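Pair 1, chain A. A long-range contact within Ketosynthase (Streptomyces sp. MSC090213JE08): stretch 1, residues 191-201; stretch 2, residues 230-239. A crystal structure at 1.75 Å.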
# COMPACT_ATOMS: atom_id res chain seq x y z
N ILE A 191 11.32 -10.97 -11.77
CA ILE A 191 12.04 -10.16 -10.82
C ILE A 191 11.09 -9.18 -10.13
O ILE A 191 10.16 -8.64 -10.74
CB ILE A 191 13.20 -9.40 -11.49
CG1 ILE A 191 14.10 -8.73 -10.44
CG2 ILE A 191 12.69 -8.40 -12.49
CD1 ILE A 191 15.41 -8.29 -11.00
N ALA A 192 11.35 -8.97 -8.85
CA ALA A 192 10.58 -8.07 -8.00
C ALA A 192 11.53 -7.40 -7.00
O ALA A 192 12.35 -8.08 -6.37
CB ALA A 192 9.53 -8.87 -7.31
N LEU A 193 11.50 -6.08 -6.93
CA LEU A 193 12.15 -5.30 -5.91
C LEU A 193 11.09 -4.95 -4.88
O LEU A 193 10.19 -4.16 -5.14
CB LEU A 193 12.76 -4.03 -6.50
CG LEU A 193 13.59 -4.24 -7.77
CD1 LEU A 193 14.23 -2.93 -8.22
CD2 LEU A 193 14.62 -5.31 -7.52
N CYS A 194 11.23 -5.54 -3.70
CA CYS A 194 10.21 -5.48 -2.71
C CYS A 194 10.80 -5.00 -1.39
O CYS A 194 11.86 -5.40 -1.01
CB CYS A 194 9.64 -6.85 -2.47
SG CYS A 194 9.05 -7.58 -4.01
N GLY A 195 10.05 -4.19 -0.67
CA GLY A 195 10.43 -3.90 0.69
C GLY A 195 9.53 -2.87 1.30
O GLY A 195 8.30 -2.89 1.18
N GLY A 196 10.16 -1.95 2.00
CA GLY A 196 9.47 -0.91 2.69
C GLY A 196 10.43 0.17 3.10
O GLY A 196 11.64 -0.05 3.10
N ALA A 197 9.86 1.33 3.36
CA ALA A 197 10.58 2.55 3.59
C ALA A 197 9.71 3.48 4.41
O ALA A 197 8.51 3.55 4.17
CB ALA A 197 10.89 3.23 2.28
N ASP A 198 10.32 4.19 5.36
CA ASP A 198 9.65 5.24 6.03
C ASP A 198 10.69 6.21 6.61
O ASP A 198 11.86 5.88 6.66
CB ASP A 198 8.82 4.71 7.19
CG ASP A 198 7.39 5.19 7.05
OD1 ASP A 198 7.18 6.44 6.98
OD2 ASP A 198 6.56 4.29 6.93
N ALA A 199 10.22 7.38 7.00
CA ALA A 199 11.08 8.39 7.54
C ALA A 199 10.47 8.89 8.83
O ALA A 199 9.28 9.14 8.91
CB ALA A 199 11.24 9.51 6.55
N VAL A 200 11.35 9.13 9.81
CA VAL A 200 10.92 9.70 11.08
C VAL A 200 10.19 11.02 10.83
O VAL A 200 10.57 11.86 10.01
CB VAL A 200 12.11 9.82 12.06
CG1 VAL A 200 11.84 10.82 13.17
CG2 VAL A 200 12.48 8.45 12.61
N CYS A 201 9.07 11.18 11.52
CA CYS A 201 8.31 12.37 11.36
C CYS A 201 7.58 12.70 12.67
O CYS A 201 7.39 11.84 13.52
CB CYS A 201 7.29 12.29 10.23
SG CYS A 201 6.15 10.89 10.44
N LEU A 230 10.21 2.92 20.21
CA LEU A 230 10.76 4.14 19.68
C LEU A 230 10.43 4.16 18.18
O LEU A 230 10.48 3.11 17.59
CB LEU A 230 12.28 4.13 19.84
CG LEU A 230 12.81 4.29 21.27
CD1 LEU A 230 14.32 4.02 21.29
CD2 LEU A 230 12.50 5.67 21.82
N THR A 231 10.06 5.33 17.67
CA THR A 231 9.80 5.51 16.22
C THR A 231 11.14 5.44 15.49
O THR A 231 12.20 5.86 16.01
CB THR A 231 9.07 6.81 15.94
OG1 THR A 231 9.93 7.91 16.22
CG2 THR A 231 7.80 6.99 16.74
N GLY A 232 11.10 4.83 14.31
CA GLY A 232 12.23 4.51 13.52
C GLY A 232 11.95 4.84 12.07
O GLY A 232 10.98 5.49 11.74
N GLU A 233 12.91 4.47 11.23
CA GLU A 233 12.86 4.77 9.86
C GLU A 233 13.90 3.95 9.12
O GLU A 233 14.65 3.17 9.69
CB GLU A 233 13.10 6.26 9.65
CG GLU A 233 14.47 6.75 10.15
CD GLU A 233 14.84 8.13 9.67
OE1 GLU A 233 13.95 8.92 9.32
OE2 GLU A 233 16.06 8.40 9.63
N GLY A 234 13.92 4.14 7.81
CA GLY A 234 14.85 3.45 6.98
C GLY A 234 14.17 2.78 5.82
O GLY A 234 13.06 3.05 5.51
N ALA A 235 14.92 1.93 5.13
CA ALA A 235 14.37 1.20 4.02
C ALA A 235 15.08 -0.15 3.94
O ALA A 235 16.30 -0.27 4.18
CB ALA A 235 14.56 2.01 2.76
N GLY A 236 14.29 -1.17 3.63
CA GLY A 236 14.82 -2.40 3.21
C GLY A 236 14.23 -2.77 1.88
O GLY A 236 13.01 -2.70 1.72
N ILE A 237 15.11 -3.11 0.95
CA ILE A 237 14.69 -3.58 -0.35
C ILE A 237 15.32 -4.93 -0.59
O ILE A 237 16.56 -5.09 -0.43
CB ILE A 237 15.01 -2.57 -1.46
CG1 ILE A 237 14.34 -1.22 -1.21
CG2 ILE A 237 14.61 -3.12 -2.81
CD1 ILE A 237 12.82 -1.25 -1.38
N LEU A 238 14.48 -5.86 -1.02
CA LEU A 238 14.87 -7.19 -1.33
C LEU A 238 14.71 -7.41 -2.82
O LEU A 238 13.68 -7.04 -3.40
CB LEU A 238 14.02 -8.18 -0.55
CG LEU A 238 14.17 -8.13 0.97
CD1 LEU A 238 13.26 -7.07 1.56
CD2 LEU A 238 13.86 -9.48 1.60
N VAL A 239 15.73 -7.99 -3.46
CA VAL A 239 15.57 -8.49 -4.82
C VAL A 239 15.07 -9.93 -4.74
O VAL A 239 15.78 -10.82 -4.21
CB VAL A 239 16.87 -8.38 -5.64
CG1 VAL A 239 16.63 -8.83 -7.07
CG2 VAL A 239 17.44 -6.97 -5.60
O HOH W 1 8.68 9.47 14.01

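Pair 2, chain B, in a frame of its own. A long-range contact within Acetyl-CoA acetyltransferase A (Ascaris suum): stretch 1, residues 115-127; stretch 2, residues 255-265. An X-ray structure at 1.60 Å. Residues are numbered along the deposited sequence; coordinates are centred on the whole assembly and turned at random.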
# COMPACT_ATOMS: atom_id res chain seq x y z
N ARG B 115 16.65 32.09 -28.67
CA ARG B 115 16.14 33.45 -28.76
C ARG B 115 14.92 33.65 -27.86
O ARG B 115 14.70 34.74 -27.37
CB ARG B 115 15.74 33.78 -30.20
CG ARG B 115 16.92 34.06 -31.13
CD ARG B 115 16.50 33.88 -32.60
NE ARG B 115 15.57 34.91 -33.09
CZ ARG B 115 15.94 36.06 -33.64
NH1 ARG B 115 15.03 36.92 -34.06
NH2 ARG B 115 17.23 36.37 -33.76
N ILE B 116 14.12 32.60 -27.72
CA ILE B 116 12.82 32.69 -27.04
C ILE B 116 12.57 31.42 -26.24
O ILE B 116 12.59 30.34 -26.80
CB ILE B 116 11.66 32.88 -28.03
CG1 ILE B 116 11.88 34.12 -28.89
CG2 ILE B 116 10.34 32.99 -27.27
CD1 ILE B 116 10.97 34.18 -30.11
N VAL B 117 12.34 31.53 -24.94
CA VAL B 117 12.02 30.35 -24.16
C VAL B 117 10.93 30.65 -23.15
O VAL B 117 10.67 31.82 -22.84
CB VAL B 117 13.24 29.79 -23.39
CG1 VAL B 117 14.45 29.55 -24.33
CG2 VAL B 117 13.62 30.69 -22.30
N VAL B 118 10.28 29.60 -22.66
CA VAL B 118 9.37 29.76 -21.53
C VAL B 118 9.96 29.00 -20.34
O VAL B 118 10.39 27.84 -20.45
CB VAL B 118 7.93 29.28 -21.87
CG1 VAL B 118 7.82 27.78 -22.13
CG2 VAL B 118 6.98 29.74 -20.74
N ALA B 119 10.05 29.71 -19.21
CA ALA B 119 10.57 29.16 -17.97
C ALA B 119 9.46 29.24 -16.93
O ALA B 119 8.85 30.29 -16.75
CB ALA B 119 11.78 29.94 -17.53
N LEU B 120 9.21 28.14 -16.24
CA LEU B 120 8.12 28.09 -15.29
C LEU B 120 8.36 27.11 -14.16
O LEU B 120 9.33 26.34 -14.17
CB LEU B 120 6.82 27.73 -16.02
CG LEU B 120 6.76 26.36 -16.67
CD1 LEU B 120 5.47 25.66 -16.33
CD2 LEU B 120 6.97 26.47 -18.17
N GLY B 121 7.43 27.10 -13.22
CA GLY B 121 7.41 26.12 -12.16
C GLY B 121 5.97 25.74 -11.89
O GLY B 121 5.07 26.56 -12.06
N SER B 122 5.77 24.50 -11.48
CA SER B 122 4.46 23.97 -11.15
C SER B 122 4.58 22.92 -10.09
O SER B 122 5.46 22.05 -10.15
CB SER B 122 3.78 23.36 -12.37
OG SER B 122 2.42 23.05 -12.05
N GLU B 123 3.69 22.97 -9.11
CA GLU B 123 3.71 21.98 -8.06
C GLU B 123 2.31 21.71 -7.59
O GLU B 123 1.55 22.64 -7.29
CB GLU B 123 4.58 22.44 -6.88
CG GLU B 123 5.00 21.29 -5.97
CD GLU B 123 6.18 20.50 -6.54
OE1 GLU B 123 7.22 21.14 -6.83
OE2 GLU B 123 6.08 19.25 -6.66
N SER B 124 1.95 20.42 -7.54
CA SER B 124 0.70 19.99 -6.95
C SER B 124 1.03 19.13 -5.75
O SER B 124 1.15 17.91 -5.85
CB SER B 124 -0.15 19.21 -7.93
OG SER B 124 -1.38 18.82 -7.33
N MET B 125 1.17 19.77 -4.60
CA MET B 125 1.52 19.01 -3.42
C MET B 125 0.33 18.16 -2.96
O MET B 125 0.51 17.11 -2.34
CB MET B 125 2.03 19.96 -2.34
CG MET B 125 3.25 20.73 -2.82
SD MET B 125 4.01 21.91 -1.68
CE MET B 125 4.94 20.83 -0.55
N SER B 126 -0.88 18.57 -3.34
CA SER B 126 -2.07 17.78 -3.09
C SER B 126 -2.01 16.38 -3.66
O SER B 126 -2.67 15.48 -3.17
CB SER B 126 -3.29 18.48 -3.66
OG SER B 126 -3.57 19.69 -2.97
N ASN B 127 -1.28 16.22 -4.76
CA ASN B 127 -1.25 14.94 -5.46
C ASN B 127 0.05 14.16 -5.28
O ASN B 127 0.26 13.13 -5.94
CB ASN B 127 -1.52 15.18 -6.93
CG ASN B 127 -2.98 15.46 -7.17
OD1 ASN B 127 -3.81 14.57 -6.98
ND2 ASN B 127 -3.30 16.69 -7.54
N THR B 255 3.20 26.96 4.38
CA THR B 255 2.30 25.83 4.29
C THR B 255 2.62 25.02 3.04
O THR B 255 3.50 25.40 2.27
CB THR B 255 0.83 26.32 4.24
OG1 THR B 255 0.74 27.37 3.27
CG2 THR B 255 0.41 26.87 5.58
N ILE B 256 1.91 23.91 2.85
CA ILE B 256 2.02 23.16 1.60
C ILE B 256 0.82 23.52 0.70
O ILE B 256 -0.30 23.77 1.16
CB ILE B 256 2.13 21.63 1.84
CG1 ILE B 256 0.89 21.02 2.45
CG2 ILE B 256 3.35 21.34 2.75
CD1 ILE B 256 1.01 19.48 2.60
N ASN B 257 1.10 23.64 -0.60
CA ASN B 257 0.21 24.31 -1.52
C ASN B 257 0.33 23.83 -2.96
O ASN B 257 1.31 23.17 -3.33
CB ASN B 257 0.48 25.82 -1.49
CG ASN B 257 0.18 26.43 -0.13
OD1 ASN B 257 1.06 26.53 0.73
ND2 ASN B 257 -1.07 26.83 0.07
N ASP B 258 -0.67 24.20 -3.77
CA ASP B 258 -0.71 23.93 -5.20
C ASP B 258 -0.65 25.25 -5.99
O ASP B 258 -1.33 26.21 -5.63
CB ASP B 258 -2.00 23.19 -5.62
CG ASP B 258 -2.22 21.88 -4.89
OD1 ASP B 258 -1.24 21.26 -4.45
OD2 ASP B 258 -3.40 21.45 -4.80
N GLY B 259 0.14 25.29 -7.06
CA GLY B 259 0.22 26.47 -7.90
C GLY B 259 1.28 26.40 -8.96
O GLY B 259 2.12 25.49 -8.95
N ALA B 260 1.25 27.36 -9.88
CA ALA B 260 2.23 27.46 -10.96
C ALA B 260 2.48 28.91 -11.35
O ALA B 260 1.68 29.80 -11.07
CB ALA B 260 1.77 26.65 -12.17
N ALA B 261 3.63 29.14 -11.97
CA ALA B 261 4.01 30.48 -12.40
C ALA B 261 4.95 30.37 -13.59
O ALA B 261 5.76 29.45 -13.64
CB ALA B 261 4.68 31.24 -11.27
N ALA B 262 4.86 31.31 -14.52
CA ALA B 262 5.61 31.23 -15.77
C ALA B 262 6.02 32.59 -16.31
O ALA B 262 5.27 33.57 -16.17
CB ALA B 262 4.78 30.50 -16.87
N CYS B 263 7.18 32.62 -16.96
CA CYS B 263 7.63 33.80 -17.70
C CYS B 263 8.08 33.40 -19.08
O CYS B 263 8.73 32.37 -19.25
CB CYS B 263 8.81 34.48 -17.03
SG CYS B 263 8.57 35.07 -15.37
N VAL B 264 7.78 34.23 -20.08
CA VAL B 264 8.41 34.08 -21.39
C VAL B 264 9.61 35.01 -21.44
O VAL B 264 9.50 36.19 -21.12
CB VAL B 264 7.43 34.39 -22.53
CG1 VAL B 264 8.14 34.48 -23.88
CG2 VAL B 264 6.38 33.34 -22.59
N LEU B 265 10.76 34.47 -21.85
CA LEU B 265 11.99 35.24 -21.97
C LEU B 265 12.35 35.36 -23.45
O LEU B 265 12.13 34.42 -24.21
CB LEU B 265 13.14 34.56 -21.21
CG LEU B 265 12.85 34.16 -19.76
CD1 LEU B 265 14.01 33.37 -19.18
CD2 LEU B 265 12.58 35.36 -18.90

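Where do the two contacts differ most sharply? At the matched positions G195(A) and L120(B), facing I237(A) and A262(B). In pair 1 the first strand has no side chain here: an ideal CB on G195(A) would lie 1.7 Å from G236(A) O, a clash, so the backbone as it stands leaves no room for one. The bulk at this rung belongs to I237(A), whose CD1 comes within 4.1 Å of G195(A) N. In pair 2 the bulk is on the first strand. L120(B) CB sits 3.1 Å from A261(B) O and 3.5 Å from A262(B) CB, and the rest of the leucine leads away from the small alanine. The CA atoms of G195(A) and L120(B) lie 1.3 Å apart after superposition, so the backbones are not quite the same here.

What geometry do they share? Each is a pair of antiparallel strands, with N-to-C directions at 161° in pair 1 and 177° in pair 2, and 14 central residues superpose to 0.7 Å. The ladder keeps its register: C194(A) with L238(A) matches A119(B) with C263(B), and D198(A) with G234(A) matches E123(B) with G259(B). Between these rungs, G196(A) N bonds to G236(A) O at 3.0 Å, as G121(B) N does to A261(B) O at 2.9 Å.

How do different side chains fill the matching faces? L193(A) and V239(A) meet on one side of their sheet, CD2 to CG2 at 3.8 Å; at the matched positions two valines suffice, with V118(B) CG2 4.1 Å from V264(B) CG2. Further along, A197(A) CB packs on A235(A) CB at 3.9 Å, whereas the equivalent S122(B) brings its OG to 3.7 Å from A260(B) CB. Small residues on both strands suit these close approaches, where the CA atoms are only 4.0 and 4.1 Å apart.

How does an acid finish each contact? The matched E233(A) and D258(B) both reach across to backbone NH groups beyond the paired strands. E233(A) OE1 accepts a hydrogen bond from V200(A) N at 2.7 Å. The shorter D258(B) meets a 3-10 segment instead: its OD1 accepts from S126(B) N at 2.9 Å, while its OD2 accepts from S126(B) OG at 2.5 Å. Side chains next to these bonds close the contact in each pair, though the two are not matched positions. V200(A) CG2 lies 3.4 Å from G232(A) O. M125(B) covers the start of the second stretch, with CE 3.7 Å from I256(B) CG2 and SD taking a weak hydrogen bond from N257(B) N at 3.6 Å.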